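Side-chain contacts in mannan endo-1,4-beta-mannosidase (Cryptopygus antarcticus, PDB 4OOU), which hydrolyses internal beta-1,4-mannosidic linkages in mannans, galactomannans and glucomannans, releasing mainly short manno-oligosaccharides: residues 140-143 against 144-147; 150-153 against 154-158. All blocks are in the same frame, centred on the assembly; numbering follows the deposited sequence.

How the contacts relate
From the N terminus, the chain leaves barrel strand 126-133 and enters the short helix 140-145, where contact 1 joins 140-143 to 144-147. It then starts the longer helix 149-167, whose first turns hold contact 2, before returning to strand 173-177. Each contact closes just one or two helical turns; the two lie in series, neither nested nor crossed, with centres about 11 Å apart. They meet where L145 packs against K151 and L152. Contact 1 reaches strand 93-94 and helix 215-232; contact 2 touches that same helix and the loop carrying F99. N144, W147, S150 and K151, all substrate-binding residues, lie within these two contacts.

Contact 1: 140-143 against 144-147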
ATOM      1  N   SER A 140      -5.500  -7.042  19.886  1.00 39.28           N
ATOM      2  CA  SER A 140      -6.929  -7.170  20.156  1.00 37.01           C
ATOM      3  C   SER A 140      -7.718  -5.932  19.812  1.00 37.04           C
ATOM      4  O   SER A 140      -8.751  -6.012  19.185  1.00 36.52           O
ATOM      5  CB  SER A 140      -7.157  -7.417  21.648  1.00 37.99           C
ATOM      6  OG  SER A 140      -6.643  -8.658  22.067  1.00 39.21           O
ATOM      7  N   ASN A 141      -7.247  -4.786  20.276  1.00 38.24           N
ATOM      8  CA  ASN A 141      -7.940  -3.534  20.028  1.00 40.27           C
ATOM      9  C   ASN A 141      -8.116  -3.272  18.533  1.00 39.87           C
ATOM     10  O   ASN A 141      -9.209  -2.889  18.099  1.00 38.32           O
ATOM     11  CB  ASN A 141      -7.227  -2.350  20.707  1.00 38.83           C
ATOM     12  CG  ASN A 141      -7.525  -2.251  22.203  1.00 37.18           C
ATOM     13  OD1 ASN A 141      -8.645  -2.519  22.676  1.00 35.58           O
ATOM     14  ND2 ASN A 141      -6.523  -1.816  22.953  1.00 35.45           N
ATOM     15  N   VAL A 142      -7.069  -3.516  17.746  1.00 42.09           N
ATOM     16  CA  VAL A 142      -7.217  -3.434  16.285  1.00 43.11           C
ATOM     17  C   VAL A 142      -8.156  -4.533  15.764  1.00 46.81           C
ATOM     18  O   VAL A 142      -9.064  -4.273  14.947  1.00 46.91           O
ATOM     19  CB  VAL A 142      -5.871  -3.530  15.542  1.00 42.98           C
ATOM     20  CG1 VAL A 142      -6.090  -3.385  14.026  1.00 42.35           C
ATOM     21  CG2 VAL A 142      -4.907  -2.472  16.055  1.00 41.11           C
ATOM     22  N   GLN A 143      -7.936  -5.763  16.239  1.00 46.33           N
ATOM     23  CA  GLN A 143      -8.782  -6.879  15.837  1.00 43.87           C
ATOM     24  C   GLN A 143     -10.257  -6.513  15.990  1.00 48.01           C
ATOM     25  O   GLN A 143     -11.054  -6.790  15.101  1.00 49.32           O
ATOM     26  CB  GLN A 143      -8.455  -8.110  16.646  1.00 40.28           C
ATOM     27  CG  GLN A 143      -7.123  -8.711  16.269  1.00 38.83           C
ATOM     28  CD  GLN A 143      -6.650  -9.744  17.258  1.00 36.37           C
ATOM     29  OE1 GLN A 143      -7.438 -10.311  17.980  1.00 34.33           O
ATOM     30  NE2 GLN A 143      -5.342  -9.979  17.301  1.00 36.74           N
ATOM     31  N   ASN A 144     -10.617  -5.854  17.087  1.00 47.42           N
ATOM     32  CA  ASN A 144     -12.015  -5.504  17.308  1.00 49.84           C
ATOM     33  C   ASN A 144     -12.517  -4.379  16.408  1.00 46.60           C
ATOM     34  O   ASN A 144     -13.712  -4.186  16.296  1.00 40.47           O
ATOM     35  CB  ASN A 144     -12.286  -5.158  18.782  1.00 55.72           C
ATOM     36  CG  ASN A 144     -12.098  -6.359  19.728  1.00 57.43           C
ATOM     37  OD1 ASN A 144     -11.584  -6.187  20.838  1.00 54.27           O
ATOM     38  ND2 ASN A 144     -12.507  -7.570  19.293  1.00 52.39           N
ATOM     39  N   LEU A 145     -11.617  -3.643  15.760  1.00 46.60           N
ATOM     40  CA  LEU A 145     -12.044  -2.666  14.754  1.00 46.70           C
ATOM     41  C   LEU A 145     -12.779  -3.347  13.584  1.00 42.92           C
ATOM     42  O   LEU A 145     -13.668  -2.756  12.977  1.00 40.88           O
ATOM     43  CB  LEU A 145     -10.851  -1.846  14.250  1.00 47.74           C
ATOM     44  CG  LEU A 145     -10.538  -0.499  14.924  1.00 51.93           C
ATOM     45  CD1 LEU A 145     -10.959  -0.393  16.388  1.00 52.08           C
ATOM     46  CD2 LEU A 145      -9.053  -0.192  14.770  1.00 52.22           C
ATOM     47  N   PHE A 146     -12.399  -4.582  13.279  1.00 40.67           N
ATOM     48  CA  PHE A 146     -13.098  -5.388  12.273  1.00 41.91           C
ATOM     49  C   PHE A 146     -14.514  -5.799  12.643  1.00 43.92           C
ATOM     50  O   PHE A 146     -15.318  -6.034  11.756  1.00 45.89           O
ATOM     51  CB  PHE A 146     -12.298  -6.641  11.946  1.00 42.84           C
ATOM     52  CG  PHE A 146     -11.082  -6.349  11.158  1.00 45.62           C
ATOM     53  CD1 PHE A 146      -9.891  -6.089  11.783  1.00 47.65           C
ATOM     54  CD2 PHE A 146     -11.155  -6.227   9.791  1.00 49.26           C
ATOM     55  CE1 PHE A 146      -8.764  -5.771  11.049  1.00 50.58           C
ATOM     56  CE2 PHE A 146     -10.036  -5.918   9.042  1.00 49.38           C
ATOM     57  CZ  PHE A 146      -8.834  -5.694   9.673  1.00 50.79           C
ATOM     58  N   TRP A 147     -14.828  -5.895  13.931  1.00 42.66           N
ATOM     59  CA  TRP A 147     -16.137  -6.362  14.334  1.00 44.24           C
ATOM     60  C   TRP A 147     -17.091  -5.270  14.878  1.00 49.54           C
ATOM     61  O   TRP A 147     -18.293  -5.315  14.600  1.00 52.02           O
ATOM     62  CB  TRP A 147     -15.963  -7.464  15.341  1.00 42.97           C
ATOM     63  CG  TRP A 147     -15.201  -8.656  14.849  1.00 40.86           C
ATOM     64  CD1 TRP A 147     -13.884  -8.897  15.031  1.00 41.94           C
ATOM     65  CD2 TRP A 147     -15.719  -9.786  14.134  1.00 41.02           C
ATOM     66  NE1 TRP A 147     -13.532 -10.111  14.477  1.00 42.95           N
ATOM     67  CE2 TRP A 147     -14.646 -10.680  13.928  1.00 42.68           C
ATOM     68  CE3 TRP A 147     -16.995 -10.134  13.651  1.00 44.83           C
ATOM     69  CZ2 TRP A 147     -14.792 -11.894  13.253  1.00 44.81           C
ATOM     70  CZ3 TRP A 147     -17.147 -11.344  12.974  1.00 45.23           C
ATOM     71  CH2 TRP A 147     -16.047 -12.217  12.790  1.00 45.67           C
TER
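The backbone of S140 and N144 is joined by a bond of 2.8 Å from N144 N to S140 O in the short helix of this TIM-barrel glycosidase, and L145 N donates to V142 O and F146 N to Q143 O, each three residues back. In both of these i to i+3 bonds the donor stands well above the carbonyl plane, 58° out of it at V142 O; a further bond from L145 N to N141 O is weak. Asparagine at N144 combines a compact stem with a polar amide: chi1 of -65° sets CG beside its own backbone N and turns the amide back over S140, with CG 3.4 Å from S140 O. OD1 lies 3.3 Å from S140 O, two acceptors that do not bond each other; N144 is one of the residues that bind the substrate. An alanine here would remove the amide from beside S140 O, and the substrate would probably lose one of its polar partners. On another flank L145, buried, is suitably apolar: its CB rests 3.1 Å from V142 O, CD2 approaches V142 CG1 at 4.4 Å, and F94 of strand 93-94 packs against both L145 and N141. Q143 suits a partly exposed site, its long extended chain carrying NE2 to a hydrogen bond with Q137 O. Q143 O, meanwhile, faces two aromatic residues. It lies at the edge of the F146 ring, near its plane, 3.6 Å from F146 CD1, while F213 stacks on the ring. The indole of W147, a substrate-binding residue whose flat face would suit a sugar ring, meets the same carbonyl obliquely, with CD1 3.5 Å from Q143 O.

Contact 2: 150-153 against 154-158; sequences SKLN and SYINN
With chi1 at 53°, S154 tucks OG between its own backbone N and carbonyl carbon and so turns it back to K151 O, while L152, its CG anti to the backbone N (chi1 -173°), projects out from the helix, its end coming near Y155 and I156. S154 OG donates a hydrogen bond to K151 O; the modelled 2.4 Å is very short, and its exact length is doubtful. The same oxygen accepts Y155 N at 3.2 Å. Serine is small enough for this buried spot, and its OG is also hydrogen-bonded to V100 N. L152 lays CG 4.1 Å from I156 CD1, the two branched chains crossing at a slant, and brings CD1 to 4.3 Å from Y155 CD2. These apolar residues suit a buried flank: L152 also meets W224 and I225 of helix 215-232, and I156 meets A228. The hydroxyl of Y155 is hydrogen-bonded to H85 NE2. At the exposed side, N157 N bonds N153 O at 2.8 Å. Such an amphipathic helix belongs to the outer layer of a TIM barrel, and here its first turn, with S150 and K151, forms part of the substrate-binding site.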
ATOM      1  N   SER A 150     -18.991   0.728  16.418  1.00 53.25           N
ATOM      2  CA  SER A 150     -18.762   1.971  17.216  1.00 48.48           C
ATOM      3  C   SER A 150     -17.278   2.238  17.438  1.00 43.62           C
ATOM      4  O   SER A 150     -16.831   3.396  17.406  1.00 38.34           O
ATOM      5  CB  SER A 150     -19.508   1.955  18.569  1.00 47.75           C
ATOM      6  OG  SER A 150     -19.114   0.861  19.389  1.00 47.73           O
ATOM      7  N   LYS A 151     -16.524   1.160  17.656  1.00 41.47           N
ATOM      8  CA  LYS A 151     -15.104   1.271  17.921  1.00 42.85           C
ATOM      9  C   LYS A 151     -14.358   1.689  16.664  1.00 42.79           C
ATOM     10  O   LYS A 151     -13.354   2.397  16.736  1.00 45.13           O
ATOM     11  CB  LYS A 151     -14.559  -0.055  18.472  1.00 49.78           C
ATOM     12  CG  LYS A 151     -15.017  -0.424  19.893  1.00 49.39           C
ATOM     13  CD  LYS A 151     -14.493  -1.793  20.339  1.00 49.30           C
ATOM     14  CE  LYS A 151     -14.898  -2.140  21.779  1.00 49.32           C
ATOM     15  NZ  LYS A 151     -14.450  -3.487  22.240  1.00 48.95           N
ATOM     16  N   LEU A 152     -14.852   1.266  15.503  1.00 43.82           N
ATOM     17  CA  LEU A 152     -14.261   1.684  14.214  1.00 43.28           C
ATOM     18  C   LEU A 152     -14.442   3.157  13.967  1.00 44.70           C
ATOM     19  O   LEU A 152     -13.496   3.849  13.534  1.00 42.30           O
ATOM     20  CB  LEU A 152     -14.878   0.915  13.043  1.00 43.32           C
ATOM     21  CG  LEU A 152     -14.264   1.093  11.637  1.00 43.23           C
ATOM     22  CD1 LEU A 152     -12.746   1.171  11.624  1.00 43.33           C
ATOM     23  CD2 LEU A 152     -14.700  -0.063  10.761  1.00 42.96           C
ATOM     24  N   ASN A 153     -15.656   3.633  14.246  1.00 41.70           N
ATOM     25  CA  ASN A 153     -15.923   5.048  14.162  1.00 44.94           C
ATOM     26  C   ASN A 153     -15.068   5.863  15.136  1.00 43.16           C
ATOM     27  O   ASN A 153     -14.782   7.034  14.864  1.00 42.30           O
ATOM     28  CB  ASN A 153     -17.410   5.372  14.369  1.00 47.84           C
ATOM     29  CG  ASN A 153     -18.260   5.028  13.152  1.00 51.12           C
ATOM     30  OD1 ASN A 153     -18.031   5.529  12.040  1.00 51.88           O
ATOM     31  ND2 ASN A 153     -19.261   4.174  13.362  1.00 51.10           N
ATOM     32  N   SER A 154     -14.654   5.278  16.257  1.00 39.61           N
ATOM     33  CA  SER A 154     -13.804   6.038  17.151  1.00 40.82           C
ATOM     34  C   SER A 154     -12.490   6.201  16.441  1.00 43.36           C
ATOM     35  O   SER A 154     -11.897   7.293  16.465  1.00 41.67           O
ATOM     36  CB  SER A 154     -13.643   5.385  18.530  1.00 41.02           C
ATOM     37  OG  SER A 154     -13.233   4.053  18.426  1.00 37.95           O
ATOM     38  N   TYR A 155     -12.048   5.131  15.766  1.00 47.01           N
ATOM     39  CA  TYR A 155     -10.792   5.215  15.001  1.00 46.68           C
ATOM     40  C   TYR A 155     -10.918   6.320  13.970  1.00 43.35           C
ATOM     41  O   TYR A 155     -10.088   7.221  13.893  1.00 47.17           O
ATOM     42  CB  TYR A 155     -10.413   3.908  14.310  1.00 42.36           C
ATOM     43  CG  TYR A 155      -9.255   4.101  13.337  1.00 43.11           C
ATOM     44  CD1 TYR A 155      -7.981   4.454  13.793  1.00 42.86           C
ATOM     45  CD2 TYR A 155      -9.430   3.944  11.960  1.00 40.49           C
ATOM     46  CE1 TYR A 155      -6.919   4.643  12.905  1.00 40.36           C
ATOM     47  CE2 TYR A 155      -8.381   4.151  11.075  1.00 39.16           C
ATOM     48  CZ  TYR A 155      -7.122   4.491  11.547  1.00 38.30           C
ATOM     49  OH  TYR A 155      -6.078   4.684  10.658  1.00 32.18           O
ATOM     50  N   ILE A 156     -11.987   6.249  13.209  1.00 38.92           N
ATOM     51  CA  ILE A 156     -12.220   7.199  12.152  1.00 40.58           C
ATOM     52  C   ILE A 156     -12.209   8.622  12.673  1.00 41.24           C
ATOM     53  O   ILE A 156     -11.518   9.480  12.129  1.00 40.11           O
ATOM     54  CB  ILE A 156     -13.533   6.874  11.405  1.00 42.66           C
ATOM     55  CG1 ILE A 156     -13.317   5.591  10.574  1.00 43.04           C
ATOM     56  CG2 ILE A 156     -13.944   8.029  10.489  1.00 45.99           C
ATOM     57  CD1 ILE A 156     -14.558   4.867  10.115  1.00 43.64           C
ATOM     58  N   ASN A 157     -12.943   8.857  13.756  1.00 42.67           N
ATOM     59  CA  ASN A 157     -13.265  10.228  14.168  1.00 39.62           C
ATOM     60  C   ASN A 157     -12.157  10.877  14.940  1.00 39.65           C
ATOM     61  O   ASN A 157     -11.815  12.054  14.693  1.00 41.56           O
ATOM     62  CB  ASN A 157     -14.586  10.242  14.920  1.00 37.24           C
ATOM     63  CG  ASN A 157     -15.751   9.823  14.022  1.00 37.28           C
ATOM     64  OD1 ASN A 157     -15.655   9.886  12.788  1.00 39.64           O
ATOM     65  ND2 ASN A 157     -16.835   9.352  14.623  1.00 36.44           N
ATOM     66  N   ASN A 158     -11.541  10.084  15.799  1.00 37.61           N
ATOM     67  CA  ASN A 158     -10.507  10.559  16.695  1.00 39.40           C
ATOM     68  C   ASN A 158      -9.075  10.414  16.222  1.00 42.48           C
ATOM     69  O   ASN A 158      -8.137  10.954  16.852  1.00 38.27           O
ATOM     70  CB  ASN A 158     -10.645   9.827  18.023  1.00 43.45           C
ATOM     71  CG  ASN A 158     -11.878  10.248  18.766  1.00 43.87           C
ATOM     72  OD1 ASN A 158     -12.363  11.383  18.606  1.00 43.35           O
ATOM     73  ND2 ASN A 158     -12.403   9.348  19.566  1.00 44.44           N
TER